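Local coordinates for shikimate dehydrogenase (NADP(+)) (Listeria monocytogenes, PDB 3TNL), which probably catalyses the reversible NADPH-linked reduction of 3-dehydroshikimate to shikimate in the chorismate pathway that leads to the aromatic amino acids, at residues A174-N185 with T205-D216. Residues are numbered along the deposited sequence; the frame is centred on the assembly and turned at random.
With NAD (nicotinamide-adenine-dinucleotide), chain H.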
loop_
_atom_site.group_PDB
_atom_site.type_symbol
_atom_site.label_atom_id
_atom_site.label_comp_id
_atom_site.label_asym_id
_atom_site.label_seq_id
_atom_site.Cartn_x
_atom_site.Cartn_y
_atom_site.Cartn_z
ATOM N N ALA B 174 -28.306 21.053 2.510
ATOM C CA ALA B 174 -28.898 21.782 3.648
ATOM C C ALA B 174 -27.838 22.576 4.421
ATOM O O ALA B 174 -28.064 23.749 4.767
ATOM C CB ALA B 174 -29.593 20.843 4.576
ATOM N N LEU B 175 -26.702 21.936 4.699
ATOM C CA LEU B 175 -25.587 22.621 5.386
ATOM C C LEU B 175 -25.053 23.784 4.550
ATOM O O LEU B 175 -24.608 24.787 5.118
ATOM C CB LEU B 175 -24.445 21.631 5.691
ATOM C CG LEU B 175 -24.750 20.568 6.743
ATOM C CD1 LEU B 175 -23.671 19.531 6.802
ATOM C CD2 LEU B 175 -25.001 21.197 8.148
ATOM N N ASP B 176 -25.089 23.695 3.221
ATOM C CA ASP B 176 -24.581 24.728 2.330
ATOM C C ASP B 176 -25.571 25.864 2.042
ATOM O O ASP B 176 -25.253 26.790 1.302
ATOM C CB ASP B 176 -24.172 24.115 0.988
ATOM C CG ASP B 176 -22.945 23.214 1.087
ATOM O OD1 ASP B 176 -22.474 22.922 2.215
ATOM O OD2 ASP B 176 -22.506 22.769 0.004
ATOM N N GLY B 177 -26.789 25.769 2.528
ATOM C CA GLY B 177 -27.729 26.867 2.338
ATOM C C GLY B 177 -28.879 26.703 1.368
ATOM O O GLY B 177 -29.534 27.682 1.051
ATOM N N VAL B 178 -29.104 25.493 0.860
ATOM C CA VAL B 178 -30.307 25.254 0.071
ATOM C C VAL B 178 -31.481 25.503 1.039
ATOM O O VAL B 178 -31.481 25.038 2.182
ATOM C CB VAL B 178 -30.275 23.860 -0.521
ATOM C CG1 VAL B 178 -31.636 23.459 -1.054
ATOM C CG2 VAL B 178 -29.183 23.813 -1.597
ATOM N N LYS B 179 -32.507 26.199 0.573
ATOM C CA LYS B 179 -33.619 26.626 1.443
ATOM C C LYS B 179 -34.644 25.549 1.758
ATOM O O LYS B 179 -35.182 25.498 2.870
ATOM C CB LYS B 179 -34.328 27.846 0.816
ATOM C CG LYS B 179 -35.461 28.480 1.645
ATOM C CD LYS B 179 -36.255 29.515 0.819
ATOM C CE LYS B 179 -37.271 30.230 1.697
ATOM N NZ LYS B 179 -38.135 29.269 2.412
ATOM N N GLU B 180 -34.923 24.704 0.770
ATOM C CA GLU B 180 -35.926 23.660 0.922
ATOM C C GLU B 180 -35.508 22.444 0.133
ATOM O O GLU B 180 -34.956 22.592 -0.958
ATOM C CB GLU B 180 -37.246 24.140 0.302
ATOM C CG GLU B 180 -37.781 25.472 0.789
ATOM C CD GLU B 180 -39.037 25.879 0.012
ATOM O OE1 GLU B 180 -38.890 26.459 -1.103
ATOM O OE2 GLU B 180 -40.148 25.679 0.581
ATOM N N ILE B 181 -35.778 21.280 0.677
ATOM C CA ILE B 181 -35.497 20.017 0.006
ATOM C C ILE B 181 -36.704 19.108 0.120
ATOM O O ILE B 181 -37.191 18.837 1.218
ATOM C CB ILE B 181 -34.262 19.289 0.614
ATOM C CG1 ILE B 181 -33.015 20.172 0.445
ATOM C CG2 ILE B 181 -34.050 17.948 -0.051
ATOM C CD1 ILE B 181 -31.744 19.615 1.032
ATOM N N SER B 182 -37.203 18.660 -1.024
ATOM C CA SER B 182 -38.272 17.705 -1.092
ATOM C C SER B 182 -37.728 16.383 -1.629
ATOM O O SER B 182 -37.267 16.312 -2.768
ATOM C CB SER B 182 -39.425 18.185 -1.938
ATOM O OG SER B 182 -40.014 19.328 -1.312
ATOM N N ILE B 183 -37.794 15.360 -0.776
ATOM C CA ILE B 183 -37.285 14.023 -1.096
ATOM C C ILE B 183 -38.430 13.106 -1.477
ATOM O O ILE B 183 -39.475 13.086 -0.813
ATOM C CB ILE B 183 -36.579 13.394 0.136
ATOM C CG1 ILE B 183 -35.506 14.350 0.700
ATOM C CG2 ILE B 183 -36.028 11.976 -0.186
ATOM C CD1 ILE B 183 -34.937 13.939 2.064
ATOM N N PHE B 184 -38.209 12.328 -2.538
ATOM C CA PHE B 184 -39.146 11.309 -2.990
ATOM C C PHE B 184 -38.427 9.970 -3.013
ATOM O O PHE B 184 -37.330 9.850 -3.536
ATOM C CB PHE B 184 -39.714 11.605 -4.368
ATOM C CG PHE B 184 -40.696 12.734 -4.368
ATOM C CD1 PHE B 184 -42.040 12.482 -4.478
ATOM C CD2 PHE B 184 -40.263 14.056 -4.258
ATOM C CE1 PHE B 184 -42.952 13.522 -4.469
ATOM C CE2 PHE B 184 -41.161 15.099 -4.250
ATOM C CZ PHE B 184 -42.517 14.829 -4.329
ATOM N N ASN B 185 -39.031 8.967 -2.390
ATOM C CA ASN B 185 -38.454 7.645 -2.394
ATOM C C ASN B 185 -39.576 6.617 -2.378
ATOM O O ASN B 185 -40.663 6.868 -1.831
ATOM C CB ASN B 185 -37.539 7.401 -1.159
ATOM C CG ASN B 185 -36.536 6.280 -1.406
ATOM O OD1 ASN B 185 -35.527 6.514 -2.107
ATOM N ND2 ASN B 185 -36.814 5.069 -0.883
ATOM N N THR B 205 -30.443 22.321 10.785
ATOM C CA THR B 205 -30.209 23.395 9.824
ATOM C C THR B 205 -31.481 24.234 9.730
ATOM O O THR B 205 -32.487 23.907 10.371
ATOM C CB THR B 205 -29.830 22.847 8.399
ATOM O OG1 THR B 205 -31.008 22.413 7.698
ATOM C CG2 THR B 205 -28.815 21.695 8.489
ATOM N N ASP B 206 -31.435 25.310 8.947
ATOM C CA ASP B 206 -32.620 26.124 8.690
ATOM C C ASP B 206 -33.323 25.696 7.384
ATOM O O ASP B 206 -34.270 26.352 6.942
ATOM C CB ASP B 206 -32.291 27.614 8.639
ATOM C CG ASP B 206 -32.055 28.219 10.028
ATOM O OD1 ASP B 206 -32.602 27.695 11.041
ATOM O OD2 ASP B 206 -31.351 29.247 10.088
ATOM N N CYS B 207 -32.863 24.601 6.781
ATOM C CA CYS B 207 -33.489 24.082 5.548
ATOM C C CYS B 207 -34.803 23.376 5.916
ATOM O O CYS B 207 -34.870 22.713 6.960
ATOM C CB CYS B 207 -32.545 23.079 4.885
ATOM S SG CYS B 207 -33.133 22.387 3.328
ATOM N N LYS B 208 -35.816 23.535 5.069
ATOM C CA LYS B 208 -37.135 22.923 5.246
ATOM C C LYS B 208 -37.191 21.680 4.366
ATOM O O LYS B 208 -37.237 21.771 3.146
ATOM C CB LYS B 208 -38.264 23.892 4.896
ATOM C CG LYS B 208 -38.219 25.236 5.641
ATOM C CD LYS B 208 -38.035 25.072 7.156
ATOM C CE LYS B 208 -37.849 26.436 7.836
ATOM N NZ LYS B 208 -37.364 26.298 9.243
ATOM N N ALA B 209 -37.150 20.536 5.012
ATOM C CA ALA B 209 -37.140 19.241 4.350
ATOM C C ALA B 209 -38.450 18.499 4.555
ATOM O O ALA B 209 -39.093 18.580 5.615
ATOM C CB ALA B 209 -35.967 18.406 4.879
ATOM N N GLN B 210 -38.832 17.738 3.541
ATOM C CA GLN B 210 -40.006 16.883 3.583
ATOM C C GLN B 210 -39.779 15.672 2.696
ATOM O O GLN B 210 -38.953 15.734 1.782
ATOM C CB GLN B 210 -41.285 17.616 3.229
ATOM C CG GLN B 210 -41.306 18.301 1.964
ATOM C CD GLN B 210 -42.480 19.324 1.859
ATOM O OE1 GLN B 210 -43.434 19.349 2.670
ATOM N NE2 GLN B 210 -42.413 20.129 0.826
ATOM N N LEU B 211 -40.493 14.588 3.019
ATOM C CA LEU B 211 -40.415 13.314 2.308
ATOM C C LEU B 211 -41.791 12.854 1.813
ATOM O O LEU B 211 -42.788 12.975 2.526
ATOM C CB LEU B 211 -39.857 12.244 3.249
ATOM C CG LEU B 211 -39.828 10.805 2.736
ATOM C CD1 LEU B 211 -38.914 10.596 1.547
ATOM C CD2 LEU B 211 -39.459 9.899 3.925
ATOM N N PHE B 212 -41.826 12.346 0.587
ATOM C CA PHE B 212 -43.012 11.787 -0.023
ATOM C C PHE B 212 -42.700 10.479 -0.751
ATOM O O PHE B 212 -41.562 10.216 -1.137
ATOM C CB PHE B 212 -43.563 12.749 -1.054
ATOM C CG PHE B 212 -43.839 14.135 -0.509
ATOM C CD1 PHE B 212 -44.973 14.385 0.219
ATOM C CD2 PHE B 212 -42.955 15.173 -0.749
ATOM C CE1 PHE B 212 -45.225 15.677 0.710
ATOM C CE2 PHE B 212 -43.228 16.462 -0.289
ATOM C CZ PHE B 212 -44.355 16.684 0.452
ATOM N N ASP B 213 -43.733 9.687 -0.994
ATOM C CA ASP B 213 -43.630 8.464 -1.795
ATOM C C ASP B 213 -43.461 8.899 -3.254
ATOM O O ASP B 213 -44.146 9.808 -3.712
ATOM C CB ASP B 213 -44.945 7.686 -1.619
ATOM C CG ASP B 213 -44.924 6.286 -2.177
ATOM O OD1 ASP B 213 -45.690 5.460 -1.599
ATOM O OD2 ASP B 213 -44.174 5.970 -3.106
ATOM N N ILE B 214 -42.590 8.218 -3.993
ATOM C CA ILE B 214 -42.395 8.484 -5.416
ATOM C C ILE B 214 -43.699 8.230 -6.205
ATOM O O ILE B 214 -43.866 8.715 -7.324
ATOM C CB ILE B 214 -41.190 7.637 -5.999
ATOM C CG1 ILE B 214 -40.801 8.072 -7.421
ATOM C CG2 ILE B 214 -41.500 6.125 -5.949
ATOM C CD1 ILE B 214 -40.299 9.514 -7.534
ATOM N N GLU B 215 -44.595 7.440 -5.654
ATOM C CA GLU B 215 -45.890 7.198 -6.306
ATOM C C GLU B 215 -46.866 8.375 -6.231
ATOM O O GLU B 215 -47.895 8.360 -6.914
ATOM C CB GLU B 215 -46.545 5.943 -5.727
ATOM C CG GLU B 215 -45.753 4.673 -6.091
ATOM C CD GLU B 215 -45.443 4.540 -7.620
ATOM O OE1 GLU B 215 -44.262 4.267 -8.006
ATOM O OE2 GLU B 215 -46.371 4.746 -8.442
ATOM N N ASP B 216 -46.530 9.398 -5.440
ATOM C CA ASP B 216 -47.391 10.586 -5.269
ATOM C C ASP B 216 -47.061 11.586 -6.359
ATOM O O ASP B 216 -46.356 12.593 -6.142
ATOM C CB ASP B 216 -47.195 11.153 -3.871
ATOM C CG ASP B 216 -48.212 12.218 -3.520
ATOM O OD1 ASP B 216 -48.934 12.703 -4.408
ATOM O OD2 ASP B 216 -48.250 12.551 -2.323
HETATM P PA NAD H . -27.998 2.907 -2.475
HETATM O O1A NAD H . -28.066 1.400 -2.712
HETATM O O2A NAD H . -27.373 3.405 -1.186
HETATM O O5B NAD H . -29.478 3.530 -2.690
HETATM C C5B NAD H . -30.356 3.156 -3.753
HETATM C C4B NAD H . -31.477 4.194 -3.879
HETATM O O4B NAD H . -32.211 3.945 -5.089
HETATM C C3B NAD H . -32.526 4.052 -2.794
HETATM O O3B NAD H . -33.100 5.362 -2.555
HETATM C C2B NAD H . -33.587 3.158 -3.390
HETATM O O2B NAD H . -34.882 3.376 -2.849
HETATM C C1B NAD H . -33.556 3.596 -4.840
HETATM N N9A NAD H . -34.007 2.625 -5.843
HETATM C C8A NAD H . -33.296 1.553 -6.268
HETATM N N7A NAD H . -33.982 0.923 -7.245
HETATM C C5A NAD H . -35.141 1.586 -7.481
HETATM C C6A NAD H . -36.230 1.460 -8.320
HETATM N N6A NAD H . -36.287 0.466 -9.212
HETATM N N1A NAD H . -37.222 2.377 -8.285
HETATM C C2A NAD H . -37.189 3.400 -7.395
HETATM N N3A NAD H . -36.161 3.590 -6.537
HETATM C C4A NAD H . -35.128 2.719 -6.548
HETATM O O3 NAD H . -27.233 3.500 -3.749
HETATM P PN NAD H . -26.254 4.773 -3.801
HETATM O O1N NAD H . -24.850 4.417 -3.377
HETATM O O2N NAD H . -26.956 5.983 -3.182
HETATM O O5D NAD H . -26.094 5.035 -5.383
HETATM C C5D NAD H . -27.241 5.421 -6.133
HETATM C C4D NAD H . -26.695 5.860 -7.477
HETATM O O4D NAD H . -25.733 6.911 -7.278
HETATM C C3D NAD H . -25.954 4.731 -8.174
HETATM O O3D NAD H . -26.396 4.672 -9.533
HETATM C C2D NAD H . -24.489 5.124 -8.090
HETATM O O2D NAD H . -23.694 4.580 -9.168
HETATM C C1D NAD H . -24.581 6.645 -8.099
HETATM N N1N NAD H . -23.457 7.372 -7.504
HETATM C C2N NAD H . -22.782 8.270 -8.245
HETATM C C3N NAD H . -21.723 8.990 -7.701
HETATM C C7N NAD H . -20.958 9.995 -8.498
HETATM O O7N NAD H . -19.839 10.274 -8.069
HETATM N N7N NAD H . -21.513 10.561 -9.591
HETATM C C4N NAD H . -21.360 8.765 -6.363
HETATM C C5N NAD H . -22.077 7.835 -5.617
HETATM C C6N NAD H . -23.128 7.138 -6.211
HETATM O O HOH W 1 -35.303 27.380 4.843
HETATM O O HOH W 2 -39.507 21.059 1.067
#
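Phe-212 lays its CB over one face of the Phe-184 ring, 4.0 Å from the ring centroid, a CH-pi contact. The two ring planes meet at 35°, and Phe-212 CD2 approaches Phe-184 CZ to 3.6 Å. At the edge of the Phe-184 ring lies Asp-213 O, while Ile-214 CD1 reaches Phe-184 CB. On the same side of the sheet, Ser-182 OG receives a water-donated bond and is hydrogen-bonded to Glu-223 of helix 217-226, which covers this face. Strands 180-185 and 208-213 run parallel, their axes 8° apart, joined through helix 191-204 in a beta-alpha-beta unit of the Rossmann domain; Ile-183 N to Gln-210 O is the straightest rung (2.8 Å). On the opposite face, Ile-183 and Leu-211 meet obliquely, CG2 to CD1 at 3.6 Å. The SG of Cys-207 extends away from its own backbone N (chi1 -178°), which brings it to 3.6 Å from Ile-181 CG1; Cys-207 CB packs on Ala-174 CB. At the other end of the strand pair, Asn-185 grips the adenosine ribose of NAD with both ends of its amide: OD1 accepts from O3B at 2.7 Å, and ND2 donates to O2B along a bent path (3.2 Å).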